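Local coordinates for protein malic enzyme (Entamoeba histolytica, PDB 3NV9) that probably catalyses the oxidative decarboxylation of malate to pyruvate, with NAD or NADP as the hydride acceptor, at residues 6-11 with 471-476; 100-105 with 114-119; 207-212 with 322-327; 233-238 with 246-251; 388-393 with 403-408. One frame throughout, in Å; residues are numbered along the deposited sequence.

Contact 1: residues 6-11 with 471-476; sequences ADLSNL and ETLNEC. With SO4 (sulfate ion), chain H.
Ala6 and Leu8, on an N-terminal loop folded round an Asx turn at Asp7, lie against Leu473 of helix 470-485. The apolar part of this contact is light. Leu473 points toward the loop and touches it loosely with both methyl branches: CD1 comes to 4.4 Å from Ala6 CA, and CD2 meets Leu8 CD2 at 4.5 Å. The first torsion of Leu473 (chi1 -72°) directs CG, from which both branches spring. Trp60 of the second subunit packs on both Leu8 and Leu473, and its NE1 donates to Ala6 O. Leu8, Leu473 and that tryptophan form a buried cluster shared by the two ends of one chain and its partner, with Ala6 at the exposed edge, in keeping with an entangled dimer. Leu35 of helix 21-43 also packs on Leu8.

Between the two segments there is no polar contact; those of the loop are local or go to a sulfate and the second subunit. Ser9 N donates to Asp7 OD1 at 3.1 Å, arriving from above the carboxylate plane, while Leu8 at the middle of the turn has left-handed backbone angles (phi 65°, psi 16°). The sulfate, probably from the crystallisation liquor, sits beside Ala6: the backbone N of Ala6 bonds to sulfate O4 at 2.8 Å and more weakly to O3, and Ala6 CB rests 3.4 Å from that same O3.

Contact 2: residues 100-105 with 114-119; sequences TRVLGD and LGVMEG
Glu118 OE1, two residues beyond the Val116 that meets Val102 and Leu103, accepts hydrogen bonds from the backbone N of both Lys46 and Ile47, while the other carboxylate oxygen, OE2, takes one from Leu88 N of the second subunit. Three backbone donors therefore hold this buried carboxylate, which would probably stabilise its charge. Helix 114-128 is wound regularly here, with Glu118 N bonded to Leu114 O at 2.9 Å.

The contact between the segments is apolar and gathers on one methyl. Val116 CG2 touches Val102 CG2 at 3.9 Å and Leu103 CD1 at 4.2 Å; chi1 of Val116 (167°) sends CG1 opposite the backbone N and leaves CG2 on the side of the loop. The two valines pass side by side, pointing opposite ways, and meet through CG2. Both segments belong to the beta-alpha-beta crossover of the N-terminal domain that runs from strand 92-97 through helix 114-128 to the neighbouring parallel strand 131-136; segment 100-105 lies in its loop. Met117, next on the helix, has CE 4.6 Å from Val102 CB and packs on both of those strands. A weak bond from Asp105 N to Val102 O (3.2 Å) spans the turn of the loop. Asp105 OD2 bonds to Ser70 OG of the second subunit, whose Ser73 packs on Val102.

Contact 3: residues 207-212 with 322-327; sequences LNALKL and IVFCCA
Ala209 CB packs on Ile322 and Phe324 of strand 322-325. It points toward the strand and lies 3.7 Å from Ile322 CD1, with CG1 and CG2 of Ile322 only slightly farther off, at 4.0 and 4.2 Å; the methyl is thus lodged against the whole branched side chain. The same CB lies 4.4 Å from Phe324 CZ, oblique to the ring. The small alanine lets the helix backbone itself reach this isoleucine, for Ile322 CD1 is 3.9 Å from Ala209 C. One residue on, Leu210 reaches in from the flank: its CD2 stands 4.0 Å from Ile322 CD1, and the two side chains cross at about a right angle. In Ile322, chi1 of -71° sets CG1 on the helix side, and the extended chi2 carries CD1 on to Ala209 and Leu210. Leu212, farther along, passes beyond this pair and packs on Ile345.

Helix segment 207-212 and strand 322-325 run nearly antiparallel (156°), their local axes 10.1 Å apart. This is the layering of a Rossmann-like NAD-binding domain: strand 322-325 lies between strands 297-300 and 345-348, parallel to both, and helix 193-213 packs over one face. Thr348 at the end of the latter strand takes part in the sodium site. On the helix side, Asn208 ND2 ties to Ala391 O of helix 380-396 and to Ile404 O of the loop after it.

Contact 4: residues 233-238 with 246-251; sequences TCLRLI and KKIVMF
Leu235 fills the space between Ile248 and Met250, alternate residues of strand 248-252 that point to the same side. All of the contact across the segments is apolar. Leu235 CD1 does most of the touching: it lies 3.8 Å from Ile248 CG2, 3.9 Å from Met250 CB and 4.0 Å from Met250 SD, so that one methyl is set against a branched side chain and a thioether at once. CG of Leu235 follows at 4.1 Å from the same Ile248 CG2. The leucine extends straight off the helix, CG being anti to the backbone N (chi1 -167°). In the methionine, chi1 of 174° and an extended chi2 carry SD past Leu235 CD1, and chi3 of 90° then turns CE. Ile238, one turn farther along the helix, sits looser, its CG2 5.0 Å from Ile248 CD1.

These pieces belong to the beta-alpha-beta unit of strand 222-225, helix 229-240 and strand 248-252, which in a Rossmann fold is the unit whose glycine-rich loop after the first strand usually faces the dinucleotide; none is bound here. Phe224 of the first strand packs on Leu235 and Ile238, so the helix lies across both strands.

Polar groups work at the margins. Lys247 NZ, just before the strand, forms a salt bridge with Asp244 OD2 and donates to His218 O. On the helix, Arg236 NE makes a salt bridge with Asp380 OD2.

Contact 5: residues 388-393 with 403-408; sequences RALAEF and NIIGTM
Leu390 lays its isobutyl fork over Ile405 and Gly406, one methyl to each. CD2 meets the Ile405 side chain at CG1 (3.9 Å) and CD1 (4.0 Å), and Leu390 CG itself is 4.1 Å from Ile405 CG1; the two side chains meet at a slant. The other methyl rests on bare backbone: Leu390 CD1 is 3.6 Å from Gly406 N and 3.8 Å from Gly406 CA. Gly406 has no side chain to keep the leucine off, and the backbones draw close, with the CA atoms of Leu390 and Gly406 6.2 Å apart. In Leu390, CG stands anti to the backbone N (chi1 177°), which swings the fork from the flank of the helix to the loop. Phe393, one turn on, lies beside the same glycine without close contact.

The loop also takes polar bonds from outside: Arg397 NH2 holds both Asn403 OD1 and Ile405 O, and Asn355 OD1 accepts from Ile404 N. Within the NAD-binding domain, the contact joins helix 380-396 to the loop leading into helix 413-428. Leu390 is enclosed further by Val201 and Ala204 of helix 193-213 and by Ile413 and Glu417 of helix 413-428.

From the N terminus, contact 1 opens at residues 6-11 and closes only at helix 470-485, so the other four contacts all nest inside its loop. Contact 2 comes next, closing a short loop between strand 92-97 and helix 114-128 before contact 3 opens at residues 207-212. The loop of contact 3 runs on to strand 322-325 and encloses contact 4; both reach the same sheet, with centres about 14 Å apart. Contact 5 follows in series, ties helix 380-396 to the loop before helix 413-428, and touches contact 3 through Asn208 and Ile404. Contacts 1 and 2 both meet the second subunit, about 24 Å apart centre to centre.

Contact 1: residues 6-11 with 471-476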
# COMPACT_ATOMS: atom_id res chain seq x y z
N ALA A 6 -23.65 -18.72 -8.96
CA ALA A 6 -22.87 -17.75 -8.18
C ALA A 6 -21.36 -17.86 -8.43
O ALA A 6 -20.64 -16.86 -8.38
CB ALA A 6 -23.18 -17.83 -6.65
N ASP A 7 -20.89 -19.08 -8.67
CA ASP A 7 -19.45 -19.31 -8.78
C ASP A 7 -18.94 -19.17 -10.19
O ASP A 7 -17.75 -19.37 -10.44
CB ASP A 7 -19.03 -20.66 -8.14
CG ASP A 7 -19.47 -21.88 -8.95
OD1 ASP A 7 -20.20 -21.77 -9.98
OD2 ASP A 7 -19.07 -22.98 -8.52
N LEU A 8 -19.84 -18.84 -11.11
CA LEU A 8 -19.47 -18.60 -12.51
C LEU A 8 -18.92 -19.83 -13.28
O LEU A 8 -18.28 -19.66 -14.32
CB LEU A 8 -18.44 -17.47 -12.62
CG LEU A 8 -19.13 -16.11 -12.56
CD1 LEU A 8 -18.04 -14.98 -12.72
CD2 LEU A 8 -20.28 -16.01 -13.60
N SER A 9 -19.13 -21.03 -12.74
CA SER A 9 -18.63 -22.31 -13.33
C SER A 9 -19.33 -22.79 -14.62
O SER A 9 -18.82 -23.66 -15.31
CB SER A 9 -18.69 -23.46 -12.30
OG SER A 9 -19.94 -23.41 -11.59
N ASN A 10 -20.49 -22.22 -14.94
CA ASN A 10 -21.32 -22.78 -15.98
C ASN A 10 -21.64 -21.77 -17.07
O ASN A 10 -22.73 -21.77 -17.64
CB ASN A 10 -22.63 -23.32 -15.38
CG ASN A 10 -23.53 -22.20 -14.82
OD1 ASN A 10 -23.06 -21.16 -14.32
ND2 ASN A 10 -24.85 -22.43 -14.87
N LEU A 11 -20.68 -20.89 -17.35
CA LEU A 11 -20.91 -19.87 -18.35
C LEU A 11 -21.14 -20.49 -19.74
O LEU A 11 -22.05 -20.08 -20.43
CB LEU A 11 -19.79 -18.83 -18.40
CG LEU A 11 -19.88 -17.88 -19.60
CD1 LEU A 11 -20.97 -16.85 -19.46
CD2 LEU A 11 -18.54 -17.18 -19.83
N GLU A 471 -29.00 -10.76 -9.93
CA GLU A 471 -29.64 -9.94 -10.95
C GLU A 471 -28.57 -9.30 -11.89
O GLU A 471 -28.79 -9.07 -13.08
CB GLU A 471 -30.54 -8.87 -10.25
CG GLU A 471 -31.27 -7.84 -11.12
CD GLU A 471 -32.61 -7.26 -10.49
OE1 GLU A 471 -32.92 -6.04 -10.68
OE2 GLU A 471 -33.39 -8.02 -9.86
N THR A 472 -27.38 -9.04 -11.35
CA THR A 472 -26.42 -8.32 -12.16
C THR A 472 -25.70 -9.29 -13.05
O THR A 472 -25.33 -8.96 -14.17
CB THR A 472 -25.47 -7.45 -11.29
OG1 THR A 472 -26.27 -6.53 -10.52
CG2 THR A 472 -24.44 -6.64 -12.18
N LEU A 473 -25.55 -10.51 -12.56
CA LEU A 473 -25.00 -11.60 -13.36
C LEU A 473 -25.86 -11.80 -14.60
O LEU A 473 -25.37 -11.86 -15.71
CB LEU A 473 -24.92 -12.92 -12.54
CG LEU A 473 -23.83 -12.98 -11.44
CD1 LEU A 473 -23.65 -14.40 -10.87
CD2 LEU A 473 -22.46 -12.45 -11.98
N ASN A 474 -27.17 -11.88 -14.36
CA ASN A 474 -28.15 -12.16 -15.40
C ASN A 474 -28.11 -11.03 -16.40
O ASN A 474 -28.15 -11.29 -17.56
CB ASN A 474 -29.55 -12.25 -14.81
CG ASN A 474 -29.74 -13.44 -13.87
OD1 ASN A 474 -30.71 -13.46 -13.11
ND2 ASN A 474 -28.89 -14.43 -13.93
N GLU A 475 -27.99 -9.78 -15.94
CA GLU A 475 -27.82 -8.64 -16.85
C GLU A 475 -26.57 -8.70 -17.70
O GLU A 475 -26.60 -8.39 -18.93
CB GLU A 475 -27.83 -7.31 -16.13
CG GLU A 475 -29.22 -6.86 -15.77
CD GLU A 475 -29.25 -5.83 -14.61
OE1 GLU A 475 -28.20 -5.18 -14.37
OE2 GLU A 475 -30.32 -5.71 -13.94
N CYS A 476 -25.44 -9.05 -17.07
CA CYS A 476 -24.22 -9.11 -17.86
C CYS A 476 -24.30 -10.18 -18.96
O CYS A 476 -23.79 -9.99 -20.06
CB CYS A 476 -22.96 -9.29 -17.00
SG CYS A 476 -22.64 -7.98 -15.90
S SO4 H . -25.57 -21.16 -7.30
O1 SO4 H . -25.90 -22.53 -7.70
O2 SO4 H . -26.28 -20.79 -6.07
O3 SO4 H . -24.11 -21.11 -7.10
O4 SO4 H . -26.00 -20.19 -8.31

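Contact 2: residues 100-105 with 114-119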
# COMPACT_ATOMS: atom_id res chain seq x y z
N THR A 100 2.06 2.11 -18.90
CA THR A 100 2.50 2.43 -20.22
C THR A 100 2.33 1.19 -21.16
O THR A 100 2.14 1.35 -22.34
CB THR A 100 3.95 2.96 -20.03
OG1 THR A 100 4.11 4.27 -20.56
CG2 THR A 100 5.00 2.04 -20.38
N ARG A 101 2.35 -0.04 -20.62
CA ARG A 101 2.04 -1.24 -21.41
C ARG A 101 1.00 -2.13 -20.68
O ARG A 101 1.28 -3.24 -20.23
CB ARG A 101 3.35 -2.00 -21.74
CG ARG A 101 3.32 -2.86 -23.02
CD ARG A 101 2.84 -2.02 -24.23
NE ARG A 101 3.93 -1.31 -24.92
CZ ARG A 101 3.85 -0.11 -25.52
NH1 ARG A 101 2.72 0.62 -25.52
NH2 ARG A 101 4.93 0.39 -26.13
N VAL A 102 -0.20 -1.63 -20.50
CA VAL A 102 -1.10 -2.43 -19.70
C VAL A 102 -2.00 -3.31 -20.52
O VAL A 102 -2.95 -2.83 -21.18
CB VAL A 102 -1.68 -1.72 -18.40
CG1 VAL A 102 -1.17 -0.29 -18.22
CG2 VAL A 102 -3.14 -1.90 -18.23
N LEU A 103 -1.65 -4.60 -20.48
CA LEU A 103 -2.09 -5.59 -21.45
C LEU A 103 -2.01 -5.03 -22.87
O LEU A 103 -1.14 -4.25 -23.15
CB LEU A 103 -3.48 -6.08 -21.15
CG LEU A 103 -3.79 -6.37 -19.68
CD1 LEU A 103 -5.30 -6.62 -19.56
CD2 LEU A 103 -2.98 -7.59 -19.20
N GLY A 104 -2.93 -5.41 -23.76
CA GLY A 104 -2.82 -5.02 -25.16
C GLY A 104 -3.41 -3.63 -25.33
O GLY A 104 -3.45 -3.08 -26.44
N ASP A 105 -3.89 -3.05 -24.24
CA ASP A 105 -4.48 -1.71 -24.30
C ASP A 105 -3.37 -0.66 -24.29
O ASP A 105 -3.57 0.47 -24.72
CB ASP A 105 -5.43 -1.49 -23.14
CG ASP A 105 -6.61 -2.43 -23.20
OD1 ASP A 105 -7.32 -2.41 -24.25
OD2 ASP A 105 -6.84 -3.18 -22.23
N LEU A 114 -4.41 0.87 -12.58
CA LEU A 114 -4.90 0.45 -11.25
C LEU A 114 -5.73 -0.86 -11.24
O LEU A 114 -5.61 -1.61 -10.30
CB LEU A 114 -5.73 1.57 -10.62
CG LEU A 114 -4.89 2.66 -9.98
CD1 LEU A 114 -5.72 3.94 -9.88
CD2 LEU A 114 -4.33 2.26 -8.58
N GLY A 115 -6.58 -1.08 -12.26
CA GLY A 115 -7.40 -2.28 -12.36
C GLY A 115 -6.51 -3.47 -12.39
O GLY A 115 -6.68 -4.42 -11.61
N VAL A 116 -5.51 -3.44 -13.27
CA VAL A 116 -4.61 -4.60 -13.45
C VAL A 116 -3.67 -4.77 -12.24
O VAL A 116 -3.44 -5.89 -11.78
CB VAL A 116 -3.81 -4.45 -14.76
CG1 VAL A 116 -2.62 -5.45 -14.84
CG2 VAL A 116 -4.75 -4.61 -15.97
N MET A 117 -3.15 -3.66 -11.70
CA MET A 117 -2.18 -3.79 -10.58
C MET A 117 -2.88 -4.18 -9.29
O MET A 117 -2.30 -4.85 -8.45
CB MET A 117 -1.33 -2.51 -10.36
CG MET A 117 -0.70 -1.93 -11.63
SD MET A 117 0.25 -3.17 -12.52
CE MET A 117 -0.18 -2.78 -14.21
N GLU A 118 -4.13 -3.75 -9.13
CA GLU A 118 -4.95 -4.26 -8.01
C GLU A 118 -5.30 -5.77 -8.12
O GLU A 118 -5.34 -6.48 -7.14
CB GLU A 118 -6.21 -3.38 -7.81
CG GLU A 118 -6.70 -3.49 -6.43
CD GLU A 118 -7.92 -2.68 -6.12
OE1 GLU A 118 -8.55 -2.92 -5.04
OE2 GLU A 118 -8.26 -1.83 -6.95
N GLY A 119 -5.57 -6.25 -9.34
CA GLY A 119 -5.81 -7.68 -9.57
C GLY A 119 -4.55 -8.46 -9.26
O GLY A 119 -4.62 -9.53 -8.67

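Contact 3: residues 207-212 with 322-327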
# COMPACT_ATOMS: atom_id res chain seq x y z
N LEU A 207 7.11 -27.18 -21.42
CA LEU A 207 7.64 -28.44 -20.86
C LEU A 207 6.60 -29.53 -20.96
O LEU A 207 6.87 -30.58 -21.54
CB LEU A 207 8.11 -28.27 -19.41
CG LEU A 207 9.43 -27.51 -19.27
CD1 LEU A 207 9.76 -27.33 -17.83
CD2 LEU A 207 10.60 -28.21 -20.01
N ASN A 208 5.40 -29.26 -20.47
CA ASN A 208 4.32 -30.26 -20.54
C ASN A 208 3.75 -30.53 -21.93
O ASN A 208 3.51 -31.70 -22.29
CB ASN A 208 3.22 -29.92 -19.58
CG ASN A 208 3.62 -30.23 -18.19
OD1 ASN A 208 4.52 -31.04 -17.98
ND2 ASN A 208 3.01 -29.59 -17.22
N ALA A 209 3.56 -29.46 -22.70
CA ALA A 209 3.26 -29.54 -24.13
C ALA A 209 4.25 -30.46 -24.85
O ALA A 209 3.84 -31.36 -25.56
CB ALA A 209 3.22 -28.12 -24.75
N LEU A 210 5.54 -30.27 -24.63
CA LEU A 210 6.54 -31.16 -25.23
C LEU A 210 6.40 -32.63 -24.82
O LEU A 210 6.55 -33.51 -25.67
CB LEU A 210 7.96 -30.66 -25.02
CG LEU A 210 8.33 -29.40 -25.81
CD1 LEU A 210 9.71 -29.06 -25.43
CD2 LEU A 210 8.25 -29.52 -27.34
N LYS A 211 6.11 -32.89 -23.54
CA LYS A 211 5.86 -34.26 -23.10
C LYS A 211 4.67 -34.83 -23.84
O LYS A 211 4.73 -35.96 -24.31
CB LYS A 211 5.60 -34.31 -21.59
CG LYS A 211 6.87 -34.48 -20.79
CD LYS A 211 6.75 -33.93 -19.40
CE LYS A 211 8.13 -33.89 -18.70
NZ LYS A 211 8.40 -35.22 -18.09
N LEU A 212 3.59 -34.07 -23.92
CA LEU A 212 2.39 -34.56 -24.60
C LEU A 212 2.63 -34.93 -26.06
O LEU A 212 2.02 -35.87 -26.52
CB LEU A 212 1.24 -33.56 -24.50
CG LEU A 212 0.64 -33.55 -23.10
CD1 LEU A 212 -0.09 -32.24 -22.72
CD2 LEU A 212 -0.23 -34.82 -22.93
N ILE A 322 2.18 -26.95 -31.38
CA ILE A 322 2.00 -26.25 -30.15
C ILE A 322 1.96 -24.75 -30.47
O ILE A 322 2.93 -24.23 -30.98
CB ILE A 322 3.18 -26.52 -29.24
CG1 ILE A 322 3.11 -27.97 -28.76
CG2 ILE A 322 3.21 -25.57 -28.07
CD1 ILE A 322 4.45 -28.42 -28.19
N VAL A 323 0.84 -24.09 -30.16
CA VAL A 323 0.68 -22.66 -30.43
C VAL A 323 0.34 -21.88 -29.17
O VAL A 323 -0.70 -22.12 -28.60
CB VAL A 323 -0.44 -22.44 -31.45
CG1 VAL A 323 -0.66 -20.97 -31.72
CG2 VAL A 323 -0.18 -23.29 -32.79
N PHE A 324 1.20 -20.95 -28.73
CA PHE A 324 0.83 -20.04 -27.63
C PHE A 324 0.49 -18.65 -28.15
O PHE A 324 1.32 -17.99 -28.74
CB PHE A 324 1.93 -19.98 -26.56
CG PHE A 324 2.20 -21.31 -25.86
CD1 PHE A 324 1.37 -22.43 -26.05
CD2 PHE A 324 3.27 -21.42 -24.96
CE1 PHE A 324 1.64 -23.63 -25.36
CE2 PHE A 324 3.55 -22.61 -24.28
CZ PHE A 324 2.75 -23.73 -24.49
N CYS A 325 -0.74 -18.22 -27.94
CA CYS A 325 -1.21 -16.90 -28.35
C CYS A 325 -1.67 -16.14 -27.10
O CYS A 325 -2.84 -16.21 -26.72
CB CYS A 325 -2.41 -17.06 -29.27
SG CYS A 325 -1.98 -17.66 -30.87
N CYS A 326 -0.77 -15.41 -26.47
CA CYS A 326 -1.07 -14.95 -25.11
C CYS A 326 -1.47 -13.45 -24.98
O CYS A 326 -1.60 -12.92 -23.89
CB CYS A 326 0.06 -15.41 -24.16
SG CYS A 326 0.10 -17.29 -24.08
N ALA A 327 -1.70 -12.78 -26.10
CA ALA A 327 -2.11 -11.38 -26.00
C ALA A 327 -3.44 -11.29 -25.26
O ALA A 327 -4.32 -12.14 -25.38
CB ALA A 327 -2.19 -10.68 -27.43

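Contact 4: residues 233-238 with 246-251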
# COMPACT_ATOMS: atom_id res chain seq x y z
N THR A 233 12.25 -12.62 -23.14
CA THR A 233 12.62 -13.35 -21.93
C THR A 233 12.20 -14.80 -22.05
O THR A 233 12.90 -15.66 -21.53
CB THR A 233 12.06 -12.71 -20.67
OG1 THR A 233 12.23 -11.29 -20.74
CG2 THR A 233 12.76 -13.25 -19.43
N CYS A 234 11.10 -15.04 -22.77
CA CYS A 234 10.59 -16.40 -23.04
C CYS A 234 11.62 -17.19 -23.82
O CYS A 234 11.92 -18.32 -23.47
CB CYS A 234 9.27 -16.42 -23.77
SG CYS A 234 7.89 -15.91 -22.72
N LEU A 235 12.17 -16.56 -24.86
CA LEU A 235 13.21 -17.15 -25.68
C LEU A 235 14.43 -17.45 -24.85
O LEU A 235 14.95 -18.55 -24.90
CB LEU A 235 13.56 -16.20 -26.84
CG LEU A 235 14.41 -16.77 -27.97
CD1 LEU A 235 14.08 -15.96 -29.22
CD2 LEU A 235 15.92 -16.65 -27.58
N ARG A 236 14.89 -16.48 -24.07
CA ARG A 236 16.06 -16.67 -23.27
C ARG A 236 15.93 -17.80 -22.23
O ARG A 236 16.90 -18.59 -22.02
CB ARG A 236 16.43 -15.39 -22.56
CG ARG A 236 17.67 -15.60 -21.66
CD ARG A 236 18.11 -14.34 -20.99
NE ARG A 236 17.33 -14.00 -19.80
CZ ARG A 236 16.58 -12.90 -19.65
NH1 ARG A 236 16.43 -12.04 -20.65
NH2 ARG A 236 15.97 -12.67 -18.49
N LEU A 237 14.79 -17.89 -21.55
CA LEU A 237 14.68 -18.98 -20.57
C LEU A 237 14.61 -20.30 -21.27
O LEU A 237 15.16 -21.27 -20.76
CB LEU A 237 13.48 -18.85 -19.59
CG LEU A 237 13.59 -17.68 -18.63
CD1 LEU A 237 12.50 -17.75 -17.52
CD2 LEU A 237 14.98 -17.53 -18.07
N ILE A 238 13.92 -20.34 -22.42
CA ILE A 238 13.67 -21.57 -23.18
C ILE A 238 14.97 -22.19 -23.76
O ILE A 238 15.09 -23.43 -23.79
CB ILE A 238 12.60 -21.36 -24.24
CG1 ILE A 238 11.21 -21.38 -23.57
CG2 ILE A 238 12.61 -22.44 -25.36
CD1 ILE A 238 10.06 -20.65 -24.39
N LYS A 246 19.95 -22.50 -32.75
CA LYS A 246 20.00 -22.56 -34.21
C LYS A 246 18.62 -22.87 -34.83
O LYS A 246 18.35 -22.54 -36.02
CB LYS A 246 21.02 -23.60 -34.69
CG LYS A 246 22.50 -23.37 -34.30
CD LYS A 246 23.42 -24.30 -35.16
CE LYS A 246 24.70 -24.79 -34.43
NZ LYS A 246 25.57 -23.65 -34.00
N LYS A 247 17.75 -23.49 -34.03
CA LYS A 247 16.45 -23.94 -34.53
C LYS A 247 15.32 -22.92 -34.25
O LYS A 247 14.15 -23.21 -34.47
CB LYS A 247 16.08 -25.30 -33.92
CG LYS A 247 17.02 -26.48 -34.24
CD LYS A 247 16.23 -27.80 -34.06
CE LYS A 247 17.10 -29.08 -34.07
NZ LYS A 247 18.15 -29.03 -33.01
N ILE A 248 15.70 -21.74 -33.77
CA ILE A 248 14.79 -20.73 -33.22
C ILE A 248 14.76 -19.45 -34.11
O ILE A 248 15.81 -18.92 -34.47
CB ILE A 248 15.24 -20.37 -31.76
CG1 ILE A 248 14.70 -21.39 -30.77
CG2 ILE A 248 14.74 -19.01 -31.33
CD1 ILE A 248 15.17 -21.15 -29.40
N VAL A 249 13.57 -18.95 -34.46
CA VAL A 249 13.52 -17.63 -35.07
C VAL A 249 12.61 -16.69 -34.27
O VAL A 249 11.43 -17.03 -34.05
CB VAL A 249 12.83 -17.61 -36.46
CG1 VAL A 249 13.34 -16.43 -37.28
CG2 VAL A 249 12.87 -18.92 -37.17
N MET A 250 13.10 -15.50 -33.92
CA MET A 250 12.21 -14.41 -33.48
C MET A 250 11.87 -13.32 -34.56
O MET A 250 12.74 -12.91 -35.34
CB MET A 250 12.79 -13.78 -32.22
CG MET A 250 12.07 -12.56 -31.75
SD MET A 250 12.29 -12.43 -29.97
CE MET A 250 13.74 -11.49 -29.73
N PHE A 251 10.62 -12.84 -34.62
CA PHE A 251 10.28 -11.70 -35.51
C PHE A 251 9.88 -10.43 -34.74
O PHE A 251 9.13 -10.50 -33.75
CB PHE A 251 9.17 -12.05 -36.50
CG PHE A 251 9.53 -13.13 -37.48
CD1 PHE A 251 9.62 -14.48 -37.06
CD2 PHE A 251 9.74 -12.83 -38.84
CE1 PHE A 251 9.96 -15.50 -37.99
CE2 PHE A 251 10.05 -13.87 -39.80
CZ PHE A 251 10.17 -15.18 -39.37

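Contact 5: residues 388-393 with 403-408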
# COMPACT_ATOMS: atom_id res chain seq x y z
N ARG A 388 9.67 -25.59 -13.51
CA ARG A 388 9.67 -27.07 -13.39
C ARG A 388 8.66 -27.45 -12.34
O ARG A 388 7.91 -28.38 -12.55
CB ARG A 388 11.04 -27.65 -13.05
CG ARG A 388 12.12 -27.40 -14.12
CD ARG A 388 13.48 -28.07 -13.72
NE ARG A 388 14.53 -27.73 -14.68
CZ ARG A 388 14.52 -28.02 -15.99
NH1 ARG A 388 13.51 -28.69 -16.55
NH2 ARG A 388 15.54 -27.63 -16.76
N ALA A 389 8.63 -26.71 -11.23
CA ALA A 389 7.67 -26.93 -10.15
C ALA A 389 6.24 -26.86 -10.67
O ALA A 389 5.39 -27.69 -10.29
CB ALA A 389 7.87 -25.91 -9.04
N LEU A 390 5.97 -25.86 -11.53
CA LEU A 390 4.61 -25.64 -12.07
C LEU A 390 4.23 -26.77 -13.02
O LEU A 390 3.11 -27.31 -12.98
CB LEU A 390 4.47 -24.27 -12.78
CG LEU A 390 3.13 -23.97 -13.44
CD1 LEU A 390 1.98 -24.18 -12.49
CD2 LEU A 390 3.07 -22.52 -13.98
N ALA A 391 5.15 -27.09 -13.90
CA ALA A 391 4.94 -28.13 -14.88
C ALA A 391 4.81 -29.50 -14.18
O ALA A 391 3.92 -30.25 -14.51
CB ALA A 391 6.08 -28.15 -15.83
N GLU A 392 5.69 -29.81 -13.23
CA GLU A 392 5.62 -31.12 -12.51
C GLU A 392 4.35 -31.23 -11.65
O GLU A 392 3.72 -32.26 -11.62
CB GLU A 392 6.86 -31.35 -11.67
CG GLU A 392 8.17 -31.25 -12.42
CD GLU A 392 9.40 -31.22 -11.49
OE1 GLU A 392 9.24 -31.16 -10.25
OE2 GLU A 392 10.54 -31.27 -12.02
N PHE A 393 3.95 -30.14 -10.98
CA PHE A 393 2.71 -30.14 -10.21
C PHE A 393 1.56 -30.53 -11.12
O PHE A 393 0.71 -31.39 -10.76
CB PHE A 393 2.39 -28.77 -9.58
CG PHE A 393 1.12 -28.75 -8.81
CD1 PHE A 393 1.13 -28.94 -7.44
CD2 PHE A 393 -0.11 -28.58 -9.45
CE1 PHE A 393 -0.05 -28.94 -6.72
CE2 PHE A 393 -1.31 -28.59 -8.72
CZ PHE A 393 -1.27 -28.77 -7.39
N ASN A 403 -5.17 -29.48 -21.02
CA ASN A 403 -4.81 -29.05 -19.68
C ASN A 403 -3.35 -29.34 -19.45
O ASN A 403 -3.01 -30.41 -18.93
CB ASN A 403 -5.69 -29.72 -18.65
CG ASN A 403 -5.47 -29.14 -17.27
OD1 ASN A 403 -4.41 -28.54 -17.01
ND2 ASN A 403 -6.46 -29.27 -16.38
N ILE A 404 -2.48 -28.38 -19.82
CA ILE A 404 -1.02 -28.58 -19.85
C ILE A 404 -0.25 -27.95 -18.67
O ILE A 404 0.97 -28.12 -18.57
CB ILE A 404 -0.39 -28.00 -21.15
CG1 ILE A 404 -0.49 -26.46 -21.18
CG2 ILE A 404 -1.06 -28.62 -22.45
CD1 ILE A 404 0.24 -25.85 -22.42
N ILE A 405 -0.95 -27.24 -17.79
CA ILE A 405 -0.27 -26.30 -16.87
C ILE A 405 -1.14 -26.16 -15.63
O ILE A 405 -2.33 -26.33 -15.70
CB ILE A 405 -0.10 -24.90 -17.55
CG1 ILE A 405 0.75 -23.94 -16.74
CG2 ILE A 405 -1.46 -24.23 -17.76
CD1 ILE A 405 1.50 -22.91 -17.60
N GLY A 406 -0.58 -25.83 -14.49
CA GLY A 406 -1.43 -25.64 -13.30
C GLY A 406 -2.22 -24.35 -13.39
O GLY A 406 -1.79 -23.36 -14.04
N THR A 407 -3.34 -24.33 -12.69
CA THR A 407 -4.29 -23.24 -12.81
C THR A 407 -4.33 -22.46 -11.47
O THR A 407 -3.77 -22.93 -10.44
CB THR A 407 -5.73 -23.75 -13.19
OG1 THR A 407 -6.48 -24.08 -11.99
CG2 THR A 407 -5.64 -24.98 -14.14
N MET A 408 -4.93 -21.28 -11.52
CA MET A 408 -5.07 -20.41 -10.37
C MET A 408 -6.01 -20.99 -9.30
O MET A 408 -5.98 -20.57 -8.13
CB MET A 408 -5.56 -19.01 -10.75
CG MET A 408 -4.63 -18.27 -11.68
SD MET A 408 -5.16 -16.55 -11.75
CE MET A 408 -6.50 -16.66 -12.99